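Local atomic coordinates of L-talarate/galactarate dehydratase (Salmonella typhimurium, PDB entry 2PP3), a protein that catalyses the magnesium-dependent dehydration of L-talarate and galactarate to 5-keto-4-deoxy-D-glucarate, and also epimerises L-talarate to galactarate. Residues G52-L57 / S81-G86; P273-E278 / F297-A302. The protein carries 1 engineered substitution. All coordinates share one frame; numbering follows the deposited sequence.

Contact 1: residues G52-L57 / S81-G86; sequences GRQKPL and SKRAGG. With LGT (L-glucaric acid), chain G.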
loop_
_atom_site.group_PDB
_atom_site.type_symbol
_atom_site.label_atom_id
_atom_site.label_comp_id
_atom_site.label_asym_id
_atom_site.label_seq_id
_atom_site.Cartn_x
_atom_site.Cartn_y
_atom_site.Cartn_z
ATOM N N GLY B 52 -11.246 -38.303 -8.162
ATOM C CA GLY B 52 -10.012 -39.033 -8.391
ATOM C C GLY B 52 -8.762 -38.213 -8.665
ATOM O O GLY B 52 -7.700 -38.782 -8.924
ATOM N N ARG B 53 -8.870 -36.889 -8.611
ATOM C CA ARG B 53 -7.713 -36.030 -8.861
ATOM C C ARG B 53 -6.656 -36.132 -7.765
ATOM O O ARG B 53 -5.462 -36.044 -8.040
ATOM C CB ARG B 53 -8.146 -34.567 -8.993
ATOM C CG ARG B 53 -8.941 -34.244 -10.245
ATOM C CD ARG B 53 -8.116 -34.457 -11.506
ATOM N NE ARG B 53 -8.686 -33.728 -12.639
ATOM C CZ ARG B 53 -8.186 -33.726 -13.873
ATOM N NH1 ARG B 53 -7.092 -34.423 -14.160
ATOM N NH2 ARG B 53 -8.772 -33.005 -14.822
ATOM N N GLN B 54 -7.099 -36.309 -6.523
ATOM C CA GLN B 54 -6.182 -36.398 -5.389
ATOM C C GLN B 54 -6.642 -37.405 -4.343
ATOM O O GLN B 54 -7.755 -37.937 -4.407
ATOM C CB GLN B 54 -6.047 -35.038 -4.693
ATOM C CG GLN B 54 -5.631 -33.878 -5.572
ATOM C CD GLN B 54 -5.665 -32.561 -4.809
ATOM O OE1 GLN B 54 -6.667 -32.228 -4.167
ATOM N NE2 GLN B 54 -4.573 -31.809 -4.871
ATOM N N LYS B 55 -5.763 -37.641 -3.374
ATOM C CA LYS B 55 -6.024 -38.541 -2.261
ATOM C C LYS B 55 -6.445 -37.678 -1.078
ATOM O O LYS B 55 -6.129 -36.485 -1.023
ATOM C CB LYS B 55 -4.758 -39.323 -1.902
ATOM C CG LYS B 55 -4.350 -40.356 -2.939
ATOM C CD LYS B 55 -5.418 -41.438 -3.061
ATOM C CE LYS B 55 -5.021 -42.518 -4.060
ATOM N NZ LYS B 55 -6.071 -43.576 -4.165
ATOM N N PRO B 56 -7.167 -38.268 -0.115
ATOM C CA PRO B 56 -7.611 -37.506 1.054
ATOM C C PRO B 56 -6.457 -36.818 1.774
ATOM O O PRO B 56 -5.334 -37.327 1.800
ATOM C CB PRO B 56 -8.292 -38.566 1.918
ATOM C CG PRO B 56 -8.857 -39.508 0.886
ATOM C CD PRO B 56 -7.700 -39.643 -0.081
ATOM N N LEU B 57 -6.746 -35.651 2.344
ATOM C CA LEU B 57 -5.756 -34.870 3.083
ATOM C C LEU B 57 -5.609 -35.463 4.485
ATOM O O LEU B 57 -6.601 -35.658 5.192
ATOM C CB LEU B 57 -6.217 -33.412 3.179
ATOM C CG LEU B 57 -5.246 -32.395 3.773
ATOM C CD1 LEU B 57 -4.010 -32.278 2.895
ATOM C CD2 LEU B 57 -5.940 -31.051 3.884
ATOM N N SER B 81 1.411 -25.939 3.160
ATOM C CA SER B 81 1.223 -26.718 1.954
ATOM C C SER B 81 0.292 -27.873 2.252
ATOM O O SER B 81 0.528 -28.648 3.174
ATOM C CB SER B 81 2.559 -27.249 1.433
ATOM O OG SER B 81 2.372 -27.908 0.188
ATOM N N LYS B 82 -0.795 -27.956 1.501
ATOM C CA LYS B 82 -1.739 -29.051 1.657
ATOM C C LYS B 82 -1.340 -30.022 0.552
ATOM O O LYS B 82 -1.608 -29.779 -0.624
ATOM C CB LYS B 82 -3.175 -28.563 1.461
ATOM C CG LYS B 82 -3.689 -27.701 2.602
ATOM C CD LYS B 82 -5.139 -27.315 2.383
ATOM C CE LYS B 82 -5.642 -26.392 3.487
ATOM N NZ LYS B 82 -7.055 -25.970 3.247
ATOM N N ARG B 83 -0.670 -31.096 0.952
ATOM C CA ARG B 83 -0.153 -32.130 0.060
ATOM C C ARG B 83 1.269 -31.725 -0.315
ATOM O O ARG B 83 1.824 -30.811 0.295
ATOM C CB ARG B 83 -1.048 -32.316 -1.178
ATOM C CG ARG B 83 -2.431 -32.856 -0.810
ATOM C CD ARG B 83 -3.277 -33.241 -2.017
ATOM N NE ARG B 83 -4.565 -33.810 -1.613
ATOM C CZ ARG B 83 -5.592 -33.107 -1.135
ATOM N NH1 ARG B 83 -5.505 -31.787 -0.996
ATOM N NH2 ARG B 83 -6.715 -33.728 -0.787
ATOM N N ALA B 84 1.864 -32.392 -1.297
ATOM C CA ALA B 84 3.245 -32.098 -1.682
ATOM C C ALA B 84 3.545 -30.612 -1.911
ATOM O O ALA B 84 2.715 -29.871 -2.446
ATOM C CB ALA B 84 3.627 -32.906 -2.916
ATOM N N GLY B 85 4.742 -30.197 -1.501
ATOM C CA GLY B 85 5.159 -28.813 -1.652
ATOM C C GLY B 85 5.883 -28.262 -0.431
ATOM O O GLY B 85 6.739 -27.386 -0.552
ATOM N N GLY B 86 5.548 -28.788 0.744
ATOM C CA GLY B 86 6.165 -28.322 1.975
ATOM C C GLY B 86 7.660 -28.553 2.078
ATOM O O GLY B 86 8.388 -27.689 2.576
HETATM O O1A LGT G . -11.288 -24.132 2.640
HETATM C C1 LGT G . -11.378 -24.099 1.404
HETATM O O1B LGT G . -11.716 -23.083 0.759
HETATM C C2 LGT G . -11.058 -25.413 0.602
HETATM O O2 LGT G . -10.901 -25.146 -0.803
HETATM C C3 LGT G . -9.795 -26.132 1.099
HETATM O O3 LGT G . -8.643 -25.431 0.626
HETATM C C4 LGT G . -9.683 -27.604 0.620
HETATM O O4 LGT G . -9.564 -27.631 -0.820
HETATM C C5 LGT G . -8.488 -28.384 1.212
HETATM O O5 LGT G . -8.587 -28.353 2.645
HETATM C C6 LGT G . -8.474 -29.854 0.745
HETATM O O6A LGT G . -7.744 -30.118 -0.250
HETATM O O6B LGT G . -9.190 -30.683 1.363
HETATM O O HOH W 1 -4.184 -29.787 -2.344
#

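Contact 2: residues P273-E278 / F297-A302; sequences PIATGE and FVQPDA. With MG (magnesium ion), chain F; LGT (L-glucaric acid), chain G.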
loop_
_atom_site.group_PDB
_atom_site.type_symbol
_atom_site.label_atom_id
_atom_site.label_comp_id
_atom_site.label_asym_id
_atom_site.label_seq_id
_atom_site.Cartn_x
_atom_site.Cartn_y
_atom_site.Cartn_z
ATOM N N PRO B 273 -23.084 -14.455 -6.606
ATOM C CA PRO B 273 -21.672 -14.120 -6.789
ATOM C C PRO B 273 -20.824 -15.361 -7.042
ATOM O O PRO B 273 -21.167 -16.466 -6.609
ATOM C CB PRO B 273 -21.308 -13.434 -5.471
ATOM C CG PRO B 273 -22.603 -12.778 -5.077
ATOM C CD PRO B 273 -23.604 -13.877 -5.354
ATOM N N ILE B 274 -19.720 -15.165 -7.756
ATOM C CA ILE B 274 -18.792 -16.245 -8.060
ATOM C C ILE B 274 -17.484 -15.869 -7.391
ATOM O O ILE B 274 -17.039 -14.731 -7.504
ATOM C CB ILE B 274 -18.560 -16.386 -9.585
ATOM C CG1 ILE B 274 -19.848 -16.848 -10.261
ATOM C CG2 ILE B 274 -17.413 -17.372 -9.859
ATOM C CD1 ILE B 274 -20.374 -18.158 -9.725
ATOM N N ALA B 275 -16.880 -16.827 -6.693
ATOM C CA ALA B 275 -15.624 -16.611 -5.988
ATOM C C ALA B 275 -14.532 -17.556 -6.470
ATOM O O ALA B 275 -14.802 -18.714 -6.801
ATOM C CB ALA B 275 -15.837 -16.806 -4.490
ATOM N N THR B 276 -13.296 -17.063 -6.506
ATOM C CA THR B 276 -12.172 -17.893 -6.915
ATOM C C THR B 276 -10.838 -17.220 -6.604
ATOM O O THR B 276 -10.794 -16.046 -6.230
ATOM C CB THR B 276 -12.226 -18.217 -8.429
ATOM O OG1 THR B 276 -11.308 -19.278 -8.727
ATOM C CG2 THR B 276 -11.843 -16.990 -9.252
ATOM N N GLY B 277 -9.754 -17.985 -6.726
ATOM C CA GLY B 277 -8.434 -17.428 -6.493
ATOM C C GLY B 277 -7.512 -18.107 -5.494
ATOM O O GLY B 277 -6.307 -17.863 -5.516
ATOM N N GLU B 278 -8.052 -18.964 -4.638
ATOM C CA GLU B 278 -7.236 -19.614 -3.624
ATOM C C GLU B 278 -6.033 -20.397 -4.148
ATOM O O GLU B 278 -5.019 -20.507 -3.458
ATOM C CB GLU B 278 -8.098 -20.546 -2.769
ATOM C CG GLU B 278 -8.204 -21.958 -3.302
ATOM C CD GLU B 278 -9.148 -22.797 -2.475
ATOM O OE1 GLU B 278 -10.281 -22.326 -2.245
ATOM O OE2 GLU B 278 -8.771 -23.915 -2.060
ATOM N N PHE B 297 -16.014 -12.239 -5.997
ATOM C CA PHE B 297 -15.220 -12.336 -4.776
ATOM C C PHE B 297 -13.829 -12.826 -5.150
ATOM O O PHE B 297 -13.684 -13.826 -5.857
ATOM C CB PHE B 297 -15.813 -13.341 -3.783
ATOM C CG PHE B 297 -16.968 -12.811 -2.974
ATOM C CD1 PHE B 297 -18.262 -12.817 -3.488
ATOM C CD2 PHE B 297 -16.760 -12.327 -1.681
ATOM C CE1 PHE B 297 -19.335 -12.352 -2.723
ATOM C CE2 PHE B 297 -17.824 -11.860 -0.907
ATOM C CZ PHE B 297 -19.113 -11.872 -1.427
ATOM N N VAL B 298 -12.811 -12.114 -4.682
ATOM C CA VAL B 298 -11.430 -12.492 -4.932
ATOM C C VAL B 298 -10.942 -13.193 -3.667
ATOM O O VAL B 298 -11.086 -12.668 -2.552
ATOM C CB VAL B 298 -10.567 -11.251 -5.229
ATOM C CG1 VAL B 298 -9.112 -11.643 -5.392
ATOM C CG2 VAL B 298 -11.078 -10.572 -6.491
ATOM N N GLN B 299 -10.361 -14.377 -3.836
ATOM C CA GLN B 299 -9.903 -15.149 -2.696
ATOM C C GLN B 299 -8.407 -15.425 -2.669
ATOM O O GLN B 299 -7.974 -16.557 -2.889
ATOM C CB GLN B 299 -10.677 -16.470 -2.629
ATOM C CG GLN B 299 -12.190 -16.276 -2.595
ATOM C CD GLN B 299 -12.962 -17.582 -2.491
ATOM O OE1 GLN B 299 -12.909 -18.426 -3.388
ATOM N NE2 GLN B 299 -13.692 -17.750 -1.392
ATOM N N PRO B 300 -7.597 -14.394 -2.386
ATOM C CA PRO B 300 -6.156 -14.612 -2.343
ATOM C C PRO B 300 -5.771 -15.318 -1.041
ATOM O O PRO B 300 -6.549 -15.365 -0.088
ATOM C CB PRO B 300 -5.592 -13.200 -2.469
ATOM C CG PRO B 300 -6.599 -12.371 -1.749
ATOM C CD PRO B 300 -7.931 -12.972 -2.153
ATOM N N ASP B 301 -4.572 -15.885 -1.027
ATOM C CA ASP B 301 -4.047 -16.627 0.113
ATOM C C ASP B 301 -2.655 -16.035 0.332
ATOM O O ASP B 301 -1.753 -16.251 -0.474
ATOM C CB ASP B 301 -3.976 -18.109 -0.285
ATOM C CG ASP B 301 -3.466 -19.010 0.825
ATOM O OD1 ASP B 301 -2.399 -18.712 1.398
ATOM O OD2 ASP B 301 -4.133 -20.034 1.107
ATOM N N ALA B 302 -2.481 -15.266 1.403
ATOM C CA ALA B 302 -1.191 -14.635 1.658
ATOM C C ALA B 302 -0.023 -15.618 1.583
ATOM O O ALA B 302 0.982 -15.353 0.919
ATOM C CB ALA B 302 -1.205 -13.920 3.019
HETATM MG MG MG F . -12.196 -23.385 -1.470
HETATM O O1A LGT G . -11.288 -24.132 2.640
HETATM C C1 LGT G . -11.378 -24.099 1.404
HETATM O O1B LGT G . -11.716 -23.083 0.759
HETATM C C2 LGT G . -11.058 -25.413 0.602
HETATM O O2 LGT G . -10.901 -25.146 -0.803
HETATM C C3 LGT G . -9.795 -26.132 1.099
HETATM O O3 LGT G . -8.643 -25.431 0.626
HETATM C C4 LGT G . -9.683 -27.604 0.620
HETATM O O4 LGT G . -9.564 -27.631 -0.820
HETATM C C5 LGT G . -8.488 -28.384 1.212
HETATM O O5 LGT G . -8.587 -28.353 2.645
HETATM C C6 LGT G . -8.474 -29.854 0.745
HETATM O O6A LGT G . -7.744 -30.118 -0.250
HETATM O O6B LGT G . -9.190 -30.683 1.363
HETATM O O HOH W 2 -10.884 -19.978 -3.975
HETATM O O HOH W 3 -12.000 -23.983 -3.563
#

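Contact 1: residues G52-L57 / S81-G86
Leu57 and Arg83 bring the two loops closest together, with 6.9 Å between their CA atoms, and neither loop pairs with the other as a strand. Arg83 carries the contact. Its chain runs extended from CG to NE and spans the gap to 52-57. There NE and NH2 grip one carbonyl side-on: Arg83 NE lies 3.2 Å from Lys55 O, and Arg83 NH2 lies 2.8 Å from the same Lys55 O. The oxygen sits in the guanidinium plane. The Gln54 amide stacks over one face, the two planes 21° apart, with Gln54 OE1 3.3 Å from Arg83 CZ. That OE1 is hydrogen-bonded to Lys48 NZ. Leu57 lies over the opposite face, CB approaching NH2. Leu57 CG lies anti to the backbone N (chi1 -173°), which carries Leu57 CD1 to 4.1 Å from Lys82 CB. A water accepts from Arg83 NH1 at 2.7 Å and from Gln54 NE2, and donates to Lys82 O.

Both basic side chains continue to the bound L-glucarate. Arg83 NH1 donates an almost straight bond (170°) to O6A of the ligand at 2.9 Å. The extended Lys82 chain places Lys82 NZ 2.9 Å from ligand O5, with a weak bond to O3. Lys82 also makes a cation-pi contact with Phe329. These two loops belong to the N-terminal capping domain of the enolase superfamily, which closes over the barrel and shapes substrate specificity. The side-on grip on one carbonyl oxygen and the stacked amide hold the guanidinium plane, leaving NH1 directed at the C6 carboxylate. Arg83 probably balances that carboxylate's charge, while Lys82 holds hydroxyls.

Contact 2: residues P273-E278 / F297-A302
Phe297 and Pro273 lie side by side and point the same way. The proline meets the ring at its edge, with Pro273 CB 3.6 Å from Phe297 CE1. Ala275 is paired with Phe297 on the same face of the parallel sheet, and Ala275 CB is 3.5 Å from Phe297 CB. Thr276 and Val298 share the other face. Phe297 N donates to Ile274 O at 3.1 Å, and Gln299 N to Thr276 O at 3.0 Å. The bond from Thr276 N to Phe297 O is weak.

Gln299 turns its amide back over 273-278, with CG anti to its own carbonyl carbon (chi1 -55°). Gln299 OE1 comes to 3.5 Å from Ala275 CB, while NE2 is hydrogen-bonded to Glu252. A water connects Gln299 OE1 with Glu278 N. Glu278, just past the end of strand 274-276, has a chain extended beyond CG. Glu278 OE1 binds magnesium at 2.3 Å, and Glu278 OE2 accepts a bond from ligand O3 at 3.1 Å. Asp226 and Glu252 complete the protein ligands of the metal. Asp301 OD2 is hydrogen-bonded to Tyr80 and to the catalytic His328, consistent with a role in raising the basicity of that histidine.

Strands 274-276 and 297-298 are joined through helix 283-291 in a beta-alpha-beta unit of the barrel. That helix touches Thr276 and Val298. Helix 308-320 packs on Val298 and Pro300, and the neighbouring strands 251-252 and 324-325 continue the sheet.

In the fold
Contact 1 is a surface contact between two loops of the N-terminal domain. Contact 2 is buried between adjacent strands of the barrel. They share no secondary-structure element, and their centres lie about 20 Å apart. Their nearest atoms are about 6 Å apart and do not touch, yet both reach the same L-glucarate. Their chemistry differs with position. Loop 81-86 supplies Arg83 to the C6 carboxylate and Lys82 to hydroxyls, while 52-57 holds the arginine in place. The loops that follow strands 274-276 and 297-298 present carboxylates, one binding magnesium and one paired with the catalytic histidine. The active site therefore lies between the domains, with the metal site and acid-base residues on the barrel side and further substrate-binding residues on the N-terminal domain.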